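Local coordinates for protein monovalent Na+/H+ antiporter subunit D (Dietzia sp. DQ12-45-1b, PDB 7D3U) that probably serves as an antiporter-like membrane subunit of the Mrp complex, which exchanges sodium ions for protons, at residues I72-L76 / L125-N131; L140-Y144 / Y166-N170; A173-L177 / F215-K220; I179-I184 / A209-V213; I254-Y258 / I311-V315. One frame throughout, in Å; residues are numbered along the deposited sequence.

Interaction 1 of 5, residues I72-L76 / L125-N131; sequences IPFVL and LTGDLFN
Leu-125 and Phe-74 pack closely in the middle of this contact. Leu-125 lays its CB over one face of the aromatic ring, 4.0 Å from the centroid of Phe-74 and 21° off the normal, a CH-pi contact displaced toward the rim. CD1 of Leu-125 touches CD2 and CE2 at the rim of the ring. Behind these side chains, Val-75 N donates to Leu-125 O over 2.6 Å. The setting is a short antiparallel two-stranded sheet, 59-62 with 73-76, whose second strand adds a single beta bridge, Phe-74 to Thr-126, in the turn between transmembrane helices 109-125 and 129-146. Ile-72 belongs to the packed region too: its CG2, anti to the backbone N, points at OD1 of Asp-128, and its CD1 meets CB of Asn-131 at 3.7 Å. Asp-128 is the N-cap of helix 129-146, its OD2 weakly bonded to Asn-131 N at 3.5 Å and salt-bridged to Arg-738 of the neighbouring subunit A. Contact thins at the other end, although every touching residue is buried and no side faces solvent. There CD1 of Leu-76 lies alongside CD2 of Leu-125 at 4.0 Å, and CG1 of Val-75 is 4.2 Å from CA of Gly-127.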
# COMPACT_ATOMS: atom_id res chain seq x y z
N ILE A 72 26.79 -8.03 1.75
CA ILE A 72 25.39 -7.87 2.12
C ILE A 72 25.02 -9.01 3.06
O ILE A 72 24.94 -10.16 2.60
CB ILE A 72 24.48 -7.85 0.89
CG1 ILE A 72 24.97 -6.82 -0.12
CG2 ILE A 72 23.05 -7.56 1.29
CD1 ILE A 72 24.12 -6.73 -1.36
N PRO A 73 24.79 -8.76 4.34
CA PRO A 73 24.39 -9.84 5.24
C PRO A 73 22.93 -10.22 5.06
O PRO A 73 22.05 -9.36 4.93
CB PRO A 73 24.64 -9.25 6.63
CG PRO A 73 24.41 -7.80 6.44
CD PRO A 73 24.90 -7.47 5.05
N PHE A 74 22.68 -11.52 5.03
CA PHE A 74 21.33 -12.08 4.99
C PHE A 74 21.05 -12.62 6.39
O PHE A 74 21.60 -13.64 6.80
CB PHE A 74 21.23 -13.18 3.94
CG PHE A 74 20.52 -12.75 2.69
CD1 PHE A 74 20.68 -11.47 2.19
CD2 PHE A 74 19.70 -13.62 2.00
CE1 PHE A 74 20.03 -11.07 1.04
CE2 PHE A 74 19.05 -13.23 0.85
CZ PHE A 74 19.22 -11.95 0.37
N VAL A 75 20.21 -11.90 7.13
CA VAL A 75 19.93 -12.28 8.51
C VAL A 75 18.59 -13.01 8.59
O VAL A 75 17.76 -12.95 7.68
CB VAL A 75 19.94 -11.05 9.43
CG1 VAL A 75 21.12 -10.15 9.09
CG2 VAL A 75 18.64 -10.28 9.31
N LEU A 76 18.39 -13.71 9.71
CA LEU A 76 17.16 -14.48 9.92
C LEU A 76 17.02 -14.66 11.43
O LEU A 76 17.74 -15.46 12.03
CB LEU A 76 17.23 -15.81 9.20
CG LEU A 76 16.06 -16.78 9.36
CD1 LEU A 76 14.79 -16.18 8.81
CD2 LEU A 76 16.38 -18.09 8.67
N LEU A 125 15.23 -10.66 4.39
CA LEU A 125 16.45 -11.27 4.88
C LEU A 125 17.64 -10.32 4.89
O LEU A 125 18.62 -10.59 5.58
CB LEU A 125 16.79 -12.50 4.05
CG LEU A 125 15.78 -13.64 4.11
CD1 LEU A 125 16.18 -14.76 3.18
CD2 LEU A 125 15.66 -14.14 5.53
N THR A 126 17.57 -9.22 4.15
CA THR A 126 18.73 -8.35 4.01
C THR A 126 19.10 -7.71 5.34
O THR A 126 18.29 -7.62 6.27
CB THR A 126 18.48 -7.27 2.96
OG1 THR A 126 19.73 -6.75 2.50
CG2 THR A 126 17.66 -6.14 3.55
N GLY A 127 20.35 -7.26 5.43
CA GLY A 127 20.87 -6.74 6.68
C GLY A 127 21.49 -5.36 6.55
O GLY A 127 21.91 -4.78 7.55
N ASP A 128 21.57 -4.85 5.33
CA ASP A 128 22.06 -3.50 5.08
C ASP A 128 20.96 -2.67 4.44
O ASP A 128 19.90 -3.17 4.06
CB ASP A 128 23.31 -3.52 4.20
CG ASP A 128 22.98 -3.69 2.75
OD1 ASP A 128 22.16 -4.58 2.45
OD2 ASP A 128 23.54 -2.95 1.91
N LEU A 129 21.22 -1.37 4.31
CA LEU A 129 20.17 -0.42 3.96
C LEU A 129 19.97 -0.28 2.45
O LEU A 129 18.84 -0.33 1.98
CB LEU A 129 20.48 0.94 4.57
CG LEU A 129 19.90 1.13 5.98
CD1 LEU A 129 20.18 2.52 6.50
CD2 LEU A 129 18.42 0.85 5.95
N PHE A 130 21.05 -0.10 1.68
CA PHE A 130 20.88 0.17 0.26
C PHE A 130 20.35 -1.06 -0.47
O PHE A 130 19.50 -0.93 -1.37
CB PHE A 130 22.18 0.62 -0.38
CG PHE A 130 22.09 0.81 -1.86
CD1 PHE A 130 21.51 1.95 -2.40
CD2 PHE A 130 22.54 -0.17 -2.73
CE1 PHE A 130 21.41 2.12 -3.76
CE2 PHE A 130 22.45 -0.00 -4.10
CZ PHE A 130 21.88 1.14 -4.61
N ASN A 131 20.83 -2.25 -0.12
CA ASN A 131 20.30 -3.45 -0.75
C ASN A 131 18.85 -3.68 -0.36
O ASN A 131 18.09 -4.27 -1.13
CB ASN A 131 21.15 -4.66 -0.39
CG ASN A 131 20.53 -5.96 -0.84
OD1 ASN A 131 20.51 -6.27 -2.03
ND2 ASN A 131 20.02 -6.73 0.10

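Interaction 2 of 5, residues L140-Y144 / Y166-N170; sequences LLPSY and YISVN
Tyr-144 and Ile-167 meet where two antiparallel transmembrane helices, 129-146 and 157-187, run side by side at 164°, their local axes 11.4 Å apart. At that spacing the Tyr-144 ring bridges most of the gap, its CG anti to the carbonyl carbon (chi1 -53°), which carries the ring across to Ile-167. CG1 of Ile-167 stands over the ring centre, 3.4 Å from the centroid of Tyr-144 and 9° off the normal, a CH-pi contact. The opposite face of the ring lies against Leu-140 O, one turn back on its own helix. At the rim, CE1 of Tyr-144 approaches CD2 of Tyr-166 at 3.5 Å, edge to edge. The phenol oxygen reaches farthest, OH of Tyr-144 lying 3.5 Å from CB of Asn-170. An alanine in place of Tyr-144 is likely to open a gap between the helices, costing Ile-167 CG1 and the Tyr-166 edge their support. Farther out, Tyr-85 of the neighbouring subunit C packs on both Tyr-144 and Ile-167, while Trp-229 and His-249 adjoin the Tyr-166 ring. From its own helix, OD1 of Asn-170 sits 3.2 Å above the plane of Tyr-166, toward the rim.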
# COMPACT_ATOMS: atom_id res chain seq x y z
N LEU A 140 8.65 -3.88 -6.07
CA LEU A 140 7.68 -2.93 -6.59
C LEU A 140 7.51 -3.05 -8.10
O LEU A 140 6.40 -2.87 -8.61
CB LEU A 140 8.09 -1.51 -6.22
CG LEU A 140 7.77 -1.04 -4.80
CD1 LEU A 140 8.25 0.38 -4.60
CD2 LEU A 140 6.28 -1.16 -4.53
N LEU A 141 8.59 -3.31 -8.83
CA LEU A 141 8.49 -3.36 -10.28
C LEU A 141 7.56 -4.46 -10.78
O LEU A 141 6.72 -4.17 -11.66
CB LEU A 141 9.88 -3.49 -10.91
CG LEU A 141 10.61 -2.16 -11.11
CD1 LEU A 141 10.94 -1.52 -9.77
CD2 LEU A 141 11.87 -2.39 -11.92
N PRO A 142 7.64 -5.71 -10.31
CA PRO A 142 6.62 -6.70 -10.71
C PRO A 142 5.25 -6.38 -10.17
O PRO A 142 4.26 -6.88 -10.72
CB PRO A 142 7.16 -8.01 -10.13
CG PRO A 142 8.60 -7.77 -9.90
CD PRO A 142 8.70 -6.34 -9.51
N SER A 143 5.16 -5.58 -9.11
CA SER A 143 3.85 -5.16 -8.63
C SER A 143 3.16 -4.27 -9.65
O SER A 143 1.94 -4.34 -9.83
CB SER A 143 3.98 -4.44 -7.30
OG SER A 143 4.92 -5.09 -6.46
N TYR A 144 3.93 -3.42 -10.34
CA TYR A 144 3.34 -2.55 -11.35
C TYR A 144 2.83 -3.35 -12.54
O TYR A 144 1.82 -2.98 -13.15
CB TYR A 144 4.35 -1.50 -11.80
CG TYR A 144 4.97 -0.71 -10.67
CD1 TYR A 144 4.30 -0.53 -9.47
CD2 TYR A 144 6.23 -0.14 -10.81
CE1 TYR A 144 4.87 0.20 -8.44
CE2 TYR A 144 6.80 0.58 -9.79
CZ TYR A 144 6.12 0.75 -8.61
OH TYR A 144 6.69 1.47 -7.58
N TYR A 166 -0.00 5.13 -7.91
CA TYR A 166 0.79 4.18 -7.14
C TYR A 166 2.28 4.35 -7.43
O TYR A 166 3.09 4.55 -6.52
CB TYR A 166 0.33 2.76 -7.47
CG TYR A 166 0.75 1.71 -6.48
CD1 TYR A 166 0.01 1.48 -5.33
CD2 TYR A 166 1.89 0.95 -6.69
CE1 TYR A 166 0.39 0.52 -4.42
CE2 TYR A 166 2.28 -0.02 -5.78
CZ TYR A 166 1.52 -0.22 -4.65
OH TYR A 166 1.89 -1.18 -3.74
N ILE A 167 2.65 4.27 -8.71
CA ILE A 167 4.06 4.35 -9.08
C ILE A 167 4.63 5.72 -8.76
O ILE A 167 5.79 5.85 -8.36
CB ILE A 167 4.23 4.00 -10.57
CG1 ILE A 167 3.65 2.62 -10.84
CG2 ILE A 167 5.69 4.03 -10.96
CD1 ILE A 167 3.37 2.36 -12.28
N SER A 168 3.82 6.77 -8.90
CA SER A 168 4.30 8.12 -8.63
C SER A 168 4.64 8.29 -7.15
O SER A 168 5.75 8.70 -6.81
CB SER A 168 3.26 9.14 -9.07
OG SER A 168 3.34 9.37 -10.47
N VAL A 169 3.69 7.98 -6.26
CA VAL A 169 3.96 8.13 -4.83
C VAL A 169 4.84 7.03 -4.27
O VAL A 169 5.25 7.12 -3.11
CB VAL A 169 2.67 8.16 -4.01
CG1 VAL A 169 1.73 9.23 -4.53
CG2 VAL A 169 2.02 6.80 -4.06
N ASN A 170 5.14 6.00 -5.05
CA ASN A 170 6.09 4.97 -4.62
C ASN A 170 7.49 5.21 -5.15
O ASN A 170 8.47 4.92 -4.46
CB ASN A 170 5.60 3.59 -5.04
CG ASN A 170 4.84 2.88 -3.94
OD1 ASN A 170 3.81 2.25 -4.19
ND2 ASN A 170 5.34 2.99 -2.72

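Interaction 3 of 5, residues A173-L177 / F215-K220; sequences ASTIL and FALAIK. With LMT (dodecyl-beta-D-maltoside), chain N.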
# COMPACT_ATOMS: atom_id res chain seq x y z
N ALA A 173 8.61 7.82 -2.77
CA ALA A 173 9.02 7.24 -1.49
C ALA A 173 10.33 6.48 -1.63
O ALA A 173 11.18 6.53 -0.75
CB ALA A 173 7.92 6.33 -0.96
N SER A 174 10.50 5.77 -2.75
CA SER A 174 11.75 5.05 -2.98
C SER A 174 12.92 6.02 -3.09
O SER A 174 14.00 5.76 -2.54
CB SER A 174 11.63 4.20 -4.24
OG SER A 174 10.91 3.01 -3.99
N THR A 175 12.72 7.14 -3.77
CA THR A 175 13.81 8.09 -3.91
C THR A 175 14.10 8.82 -2.61
O THR A 175 15.25 9.16 -2.32
CB THR A 175 13.50 9.09 -5.02
OG1 THR A 175 13.20 8.37 -6.23
CG2 THR A 175 14.70 9.96 -5.28
N ILE A 176 13.07 9.06 -1.79
CA ILE A 176 13.31 9.63 -0.47
C ILE A 176 14.09 8.64 0.40
O ILE A 176 14.99 9.03 1.15
CB ILE A 176 11.98 10.04 0.19
CG1 ILE A 176 11.40 11.26 -0.53
CG2 ILE A 176 12.19 10.36 1.65
CD1 ILE A 176 10.07 11.70 0.02
N LEU A 177 13.76 7.35 0.30
CA LEU A 177 14.54 6.33 0.99
C LEU A 177 15.98 6.33 0.51
O LEU A 177 16.92 6.17 1.30
CB LEU A 177 13.91 4.96 0.78
CG LEU A 177 14.00 3.89 1.86
CD1 LEU A 177 13.11 2.72 1.50
CD2 LEU A 177 15.43 3.41 2.06
N PHE A 215 10.50 8.07 7.26
CA PHE A 215 9.38 8.77 6.63
C PHE A 215 9.10 8.20 5.25
O PHE A 215 7.94 8.09 4.85
CB PHE A 215 9.69 10.26 6.56
CG PHE A 215 8.81 11.02 5.61
CD1 PHE A 215 7.43 11.00 5.75
CD2 PHE A 215 9.36 11.76 4.58
CE1 PHE A 215 6.63 11.70 4.88
CE2 PHE A 215 8.56 12.46 3.71
CZ PHE A 215 7.20 12.43 3.86
N ALA A 216 10.14 7.83 4.51
CA ALA A 216 9.92 7.12 3.25
C ALA A 216 9.22 5.79 3.48
O ALA A 216 8.27 5.45 2.75
CB ALA A 216 11.24 6.91 2.53
N LEU A 217 9.65 5.04 4.49
CA LEU A 217 8.98 3.78 4.80
C LEU A 217 7.56 4.00 5.31
O LEU A 217 6.70 3.14 5.12
CB LEU A 217 9.79 3.00 5.82
CG LEU A 217 11.18 2.59 5.33
CD1 LEU A 217 12.07 2.19 6.48
CD2 LEU A 217 11.06 1.46 4.32
N ALA A 218 7.29 5.15 5.93
CA ALA A 218 5.93 5.47 6.35
C ALA A 218 5.05 5.81 5.16
O ALA A 218 3.87 5.44 5.14
CB ALA A 218 5.94 6.61 7.36
N ILE A 219 5.59 6.54 4.18
CA ILE A 219 4.87 6.74 2.93
C ILE A 219 4.53 5.39 2.31
O ILE A 219 3.40 5.14 1.88
CB ILE A 219 5.69 7.60 1.95
CG1 ILE A 219 5.98 8.97 2.54
CG2 ILE A 219 4.96 7.75 0.64
CD1 ILE A 219 6.90 9.79 1.67
N LYS A 220 5.52 4.49 2.26
CA LYS A 220 5.27 3.15 1.73
C LYS A 220 4.27 2.39 2.59
O LYS A 220 3.60 1.47 2.08
CB LYS A 220 6.57 2.37 1.63
CG LYS A 220 7.54 2.96 0.63
CD LYS A 220 8.81 2.15 0.57
CE LYS A 220 9.80 2.77 -0.39
NZ LYS A 220 9.27 2.77 -1.77
C1B LMT N . 12.75 18.39 23.66
C2B LMT N . 13.53 19.71 23.78
C3B LMT N . 14.44 19.69 25.03
C4B LMT N . 15.33 18.42 25.06
C5B LMT N . 14.46 17.20 24.71
C6B LMT N . 14.74 16.06 25.69
O1B LMT N . 13.03 17.82 22.43
O2B LMT N . 14.29 19.83 22.65
O3B LMT N . 13.71 19.84 26.18
O4' LMT N . 16.35 18.53 24.15
O5B LMT N . 13.09 17.51 24.68
O6B LMT N . 13.85 15.05 25.49
C1' LMT N . 11.53 16.56 18.88
C2' LMT N . 11.14 18.01 19.21
C3' LMT N . 11.95 18.51 20.43
C4' LMT N . 11.95 17.50 21.59
C5' LMT N . 12.26 16.12 20.98
C6' LMT N . 12.37 15.01 21.99
O1' LMT N . 10.72 16.06 17.90
O2' LMT N . 11.47 18.78 18.13
O3' LMT N . 11.45 19.70 20.87
O5' LMT N . 11.29 15.78 20.03
O6' LMT N . 11.25 15.10 22.77
C1 LMT N . 11.37 15.79 16.69
C2 LMT N . 10.43 14.88 15.96
C3 LMT N . 10.59 14.82 14.48
C4 LMT N . 9.34 14.19 13.94
C5 LMT N . 9.37 14.19 12.45
C6 LMT N . 9.97 12.94 11.91
C7 LMT N . 8.98 12.23 11.04
C8 LMT N . 9.40 10.81 10.89
C9 LMT N . 8.36 9.93 10.30
C10 LMT N . 8.16 8.78 11.25
C11 LMT N . 7.43 7.66 10.59
C12 LMT N . 7.38 6.46 11.46
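Lys-220 reaches across to Ser-174 with its chain extended as far as CE, then bends at the last torsion (chi4 -63°), which brings NZ of Lys-220 within 2.8 Å of OG of Ser-174 in a hydrogen bond. The same hydroxyl is hydrogen-bonded to OE2 of Glu-137 on helix 129-146, and so stands between the side chains of Glu-137 and Lys-220 inside the membrane. The aliphatic part of the lysine is used as well: its CG lies 3.7 Å from CB of Ala-173, while CE of Lys-220 meets CD1 of Leu-177 at 3.8 Å, the two chains nearly perpendicular. The supporting frame is an antiparallel pair of transmembrane helices, 157-187 and 204-221, crossing at -161° with local axes 8.3 Å apart. A glutamate and a lysine on helices placed like these recall the conserved pair of the antiporter-like subunits of complex I, so a part in proton transfer is probable by analogy. Small residues permit the close approach: CB of Ala-216 points into the other helix, 3.3 Å from the O of Ala-173 and 3.7 Å from CB of Leu-177. Round this centre the larger chains are set at angles to one another. Ile-176 meets Ile-219 at about a right angle, CD1 to CD1 at 4.1 Å, and CD1 of Ile-176 also approaches CE2 of Phe-215 obliquely. On the flank of helix 204-221 turned from this interface, the dodecyl chain of a bound maltoside detergent runs past, its C11 lying 3.7 Å from CB of Ala-218.

Interaction 4 of 5, residues I179-I184 / A209-V213; sequences IGVALI and ATALV
Gly-180 and Val-213 mark the closest backbone approach, CA to CA 5.0 Å, of two helices running antiparallel at 158° with local axes 7.9 Å apart. They are transmembrane helices 157-187 and 204-221, and their interface illustrates how small residues allow membrane helices to pack closely. Where Gly-180 offers bare backbone, the valine fills in: CG2 of Val-213, anti to its own carbonyl carbon, lies 3.6 Å from C of Gly-180. Ala-209 plays the complementary part from the other helix, directing its single methyl between two larger neighbours. CB of Ala-209 lies 3.6 Å from CB of Leu-183 and equally far from CG1 of Ile-184. Ile-184 reaches farther along the other helix, to Thr-210 and Val-213. With CG1 anti to the carbonyl carbon (chi1 -68°) and the chain straight beyond, its end crosses Val-213 at about a right angle, CD1 of Ile-184 to CG2 of Val-213 at 3.9 Å. A serine in place of Ile-184 would probably take from the Ala-209 methyl one of its two apolar neighbours, and from Val-213 CG2 the CD1 contact, opening a gap beside them. The OG1 of Thr-210 is engaged by the backbone O of Val-206. Residues of subunits A and C cover Leu-183 from outside the pair, and CD1 of Leu-183 ends against CD1 of Leu-212 at 4.1 Å.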
# COMPACT_ATOMS: atom_id res chain seq x y z
N ILE A 179 17.67 8.92 -0.77
CA ILE A 179 18.33 10.11 -0.24
C ILE A 179 18.65 9.93 1.23
O ILE A 179 19.70 10.36 1.71
CB ILE A 179 17.46 11.35 -0.49
CG1 ILE A 179 17.30 11.60 -1.99
CG2 ILE A 179 18.06 12.57 0.18
CD1 ILE A 179 16.44 12.79 -2.32
N GLY A 180 17.75 9.28 1.98
CA GLY A 180 18.03 9.02 3.38
C GLY A 180 19.21 8.08 3.57
O GLY A 180 20.05 8.29 4.44
N VAL A 181 19.28 7.03 2.75
CA VAL A 181 20.42 6.12 2.80
C VAL A 181 21.70 6.85 2.43
O VAL A 181 22.76 6.63 3.03
CB VAL A 181 20.17 4.91 1.88
CG1 VAL A 181 21.46 4.18 1.58
CG2 VAL A 181 19.16 3.96 2.51
N ALA A 182 21.62 7.75 1.45
CA ALA A 182 22.79 8.53 1.06
C ALA A 182 23.26 9.42 2.20
O ALA A 182 24.46 9.52 2.46
CB ALA A 182 22.48 9.37 -0.18
N LEU A 183 22.33 10.05 2.91
CA LEU A 183 22.73 10.91 4.02
C LEU A 183 23.27 10.11 5.19
O LEU A 183 24.19 10.56 5.88
CB LEU A 183 21.56 11.79 4.45
CG LEU A 183 21.07 12.80 3.41
CD1 LEU A 183 19.97 13.67 3.99
CD2 LEU A 183 22.22 13.64 2.91
N ILE A 184 22.71 8.92 5.44
CA ILE A 184 23.27 8.04 6.47
C ILE A 184 24.69 7.65 6.11
O ILE A 184 25.59 7.66 6.97
CB ILE A 184 22.37 6.81 6.67
CG1 ILE A 184 21.03 7.20 7.27
CG2 ILE A 184 23.06 5.80 7.56
CD1 ILE A 184 20.14 6.03 7.59
N ALA A 209 18.67 11.91 9.07
CA ALA A 209 18.68 11.02 7.91
C ALA A 209 17.86 9.76 8.18
O ALA A 209 17.14 9.27 7.30
CB ALA A 209 20.11 10.66 7.54
N THR A 210 17.97 9.21 9.39
CA THR A 210 17.17 8.04 9.73
C THR A 210 15.69 8.39 9.80
O THR A 210 14.84 7.55 9.49
CB THR A 210 17.64 7.43 11.04
OG1 THR A 210 19.07 7.37 11.05
CG2 THR A 210 17.10 6.02 11.19
N ALA A 211 15.36 9.62 10.19
CA ALA A 211 13.98 10.06 10.14
C ALA A 211 13.49 10.18 8.71
O ALA A 211 12.33 9.88 8.42
CB ALA A 211 13.82 11.39 10.87
N LEU A 212 14.37 10.59 7.80
CA LEU A 212 14.02 10.60 6.38
C LEU A 212 13.74 9.19 5.88
O LEU A 212 12.77 8.96 5.14
CB LEU A 212 15.15 11.23 5.56
CG LEU A 212 14.87 12.58 4.91
CD1 LEU A 212 15.97 12.93 3.93
CD2 LEU A 212 13.52 12.56 4.21
N VAL A 213 14.57 8.22 6.27
CA VAL A 213 14.35 6.83 5.88
C VAL A 213 13.03 6.32 6.45
O VAL A 213 12.24 5.68 5.74
CB VAL A 213 15.54 5.96 6.31
CG1 VAL A 213 15.24 4.50 6.05
CG2 VAL A 213 16.79 6.38 5.58

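Interaction 5 of 5, residues I254-Y258 / I311-V315; sequences IYAIY and ILLGV
Tyr-258 supplies the polar link of this contact, its OH donating to the backbone O of Ile-311 over 2.8 Å. The hydroxyl comes from above the carbonyl plane, 43° out of it, while Gly-314 N bonds to the same oxygen from the opposite face. Two donors thus grip Ile-311 O at a kink, where Gly-314 and Val-315 N lack their usual bonds to the turn before. A CH-pi contact follows: CB of Val-315 lies over one ring face, offset toward the rim, 4.1 Å from the centroid of Tyr-258 and 13° off the normal. The tyrosine is a knob in the hole between Ile-311, Leu-312, Gly-314 and Val-315. Among apolar contacts, CG2 of Ile-254, anti to the backbone N, touches CG2 of Ile-311 at 3.6 Å, CD1 of Ile-254 meets CG of Leu-312, and CG2 of Ile-257 meets CD2 of Leu-312 at 3.7 Å. Helices 249-263 and 296-316 run parallel here, N-to-C directions 7° apart and local axes 10.1 Å from each other at closest approach. Around them, Leu-330 of helix 320-350 packs on Ile-254 and Ile-311, Phe-279 of helix 272-292 on Leu-312 and Val-315, and Leu-217 of helix 204-221 on Ile-257.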
# COMPACT_ATOMS: atom_id res chain seq x y z
N ILE A 254 6.45 -1.95 7.18
CA ILE A 254 6.31 -2.06 8.63
C ILE A 254 7.52 -2.78 9.23
O ILE A 254 8.09 -2.34 10.24
CB ILE A 254 5.01 -2.78 9.01
CG1 ILE A 254 3.79 -2.04 8.47
CG2 ILE A 254 4.91 -2.94 10.51
CD1 ILE A 254 3.80 -0.58 8.77
N TYR A 255 7.89 -3.91 8.63
CA TYR A 255 9.07 -4.64 9.10
C TYR A 255 10.31 -3.77 9.04
O TYR A 255 11.16 -3.82 9.94
CB TYR A 255 9.26 -5.91 8.28
CG TYR A 255 10.64 -6.52 8.41
CD1 TYR A 255 10.94 -7.39 9.44
CD2 TYR A 255 11.63 -6.23 7.49
CE1 TYR A 255 12.19 -7.95 9.56
CE2 TYR A 255 12.89 -6.79 7.60
CZ TYR A 255 13.17 -7.64 8.64
OH TYR A 255 14.42 -8.20 8.76
N ALA A 256 10.44 -2.96 7.99
CA ALA A 256 11.60 -2.09 7.87
C ALA A 256 11.60 -1.03 8.96
O ALA A 256 12.65 -0.74 9.54
CB ALA A 256 11.62 -1.43 6.50
N ILE A 257 10.45 -0.43 9.25
CA ILE A 257 10.38 0.56 10.32
C ILE A 257 10.76 -0.07 11.64
O ILE A 257 11.53 0.50 12.43
CB ILE A 257 8.98 1.20 10.38
CG1 ILE A 257 8.75 2.10 9.17
CG2 ILE A 257 8.82 2.00 11.66
CD1 ILE A 257 7.50 2.93 9.26
N TYR A 258 10.25 -1.28 11.90
CA TYR A 258 10.59 -1.99 13.13
C TYR A 258 12.09 -2.21 13.24
O TYR A 258 12.71 -1.85 14.24
CB TYR A 258 9.85 -3.32 13.19
CG TYR A 258 8.52 -3.26 13.90
CD1 TYR A 258 7.46 -2.56 13.37
CD2 TYR A 258 8.34 -3.91 15.11
CE1 TYR A 258 6.25 -2.50 14.02
CE2 TYR A 258 7.13 -3.86 15.77
CZ TYR A 258 6.09 -3.16 15.22
OH TYR A 258 4.88 -3.10 15.86
N ILE A 311 -0.56 -1.47 13.97
CA ILE A 311 0.68 -2.24 14.08
C ILE A 311 1.84 -1.35 14.49
O ILE A 311 2.56 -1.64 15.45
CB ILE A 311 0.97 -2.97 12.75
CG1 ILE A 311 -0.17 -3.91 12.39
CG2 ILE A 311 2.27 -3.73 12.86
CD1 ILE A 311 -0.11 -4.38 10.97
N LEU A 312 2.04 -0.26 13.75
CA LEU A 312 3.16 0.63 14.03
C LEU A 312 3.10 1.22 15.43
O LEU A 312 4.13 1.66 15.95
CB LEU A 312 3.22 1.75 13.00
CG LEU A 312 3.91 1.37 11.70
CD1 LEU A 312 3.89 2.52 10.71
CD2 LEU A 312 5.33 0.91 11.97
N LEU A 313 1.92 1.24 16.05
CA LEU A 313 1.84 1.65 17.45
C LEU A 313 2.66 0.73 18.34
O LEU A 313 3.12 1.15 19.40
CB LEU A 313 0.38 1.67 17.90
CG LEU A 313 0.10 2.34 19.24
CD1 LEU A 313 0.53 3.78 19.21
CD2 LEU A 313 -1.38 2.23 19.58
N GLY A 314 2.86 -0.52 17.91
CA GLY A 314 3.68 -1.43 18.69
C GLY A 314 5.13 -1.00 18.80
O GLY A 314 5.81 -1.35 19.76
N VAL A 315 5.62 -0.24 17.82
CA VAL A 315 6.98 0.29 17.90
C VAL A 315 7.02 1.64 18.60
O VAL A 315 8.10 2.05 19.06
CB VAL A 315 7.63 0.39 16.51
CG1 VAL A 315 6.88 1.36 15.63
CG2 VAL A 315 9.08 0.80 16.64

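How the interactions relate
Followed from the N terminus, interaction 1 comes first, returning the turn after helix 109-125 to strand 73-76 and closing a loop through helices 80-101 and 109-125. Interaction 2 then pairs helix 129-146 with helix 157-187, closing the 21-residue link between its segments. The latter helix continues into interactions 3 and 4, both made with helix 204-221; interaction 4 is nested inside the loop closed by interaction 3, as in an antiparallel hairpin. Interaction 5 joins helices 249-263 and 296-316, closing a longer loop through helix 272-292. No two loops cross. Direct packing connects the series: Leu-129 of interaction 1 on Ile-184, Leu-140 of interaction 2 on Ser-174, and Leu-217 of interaction 3 on Ile-257.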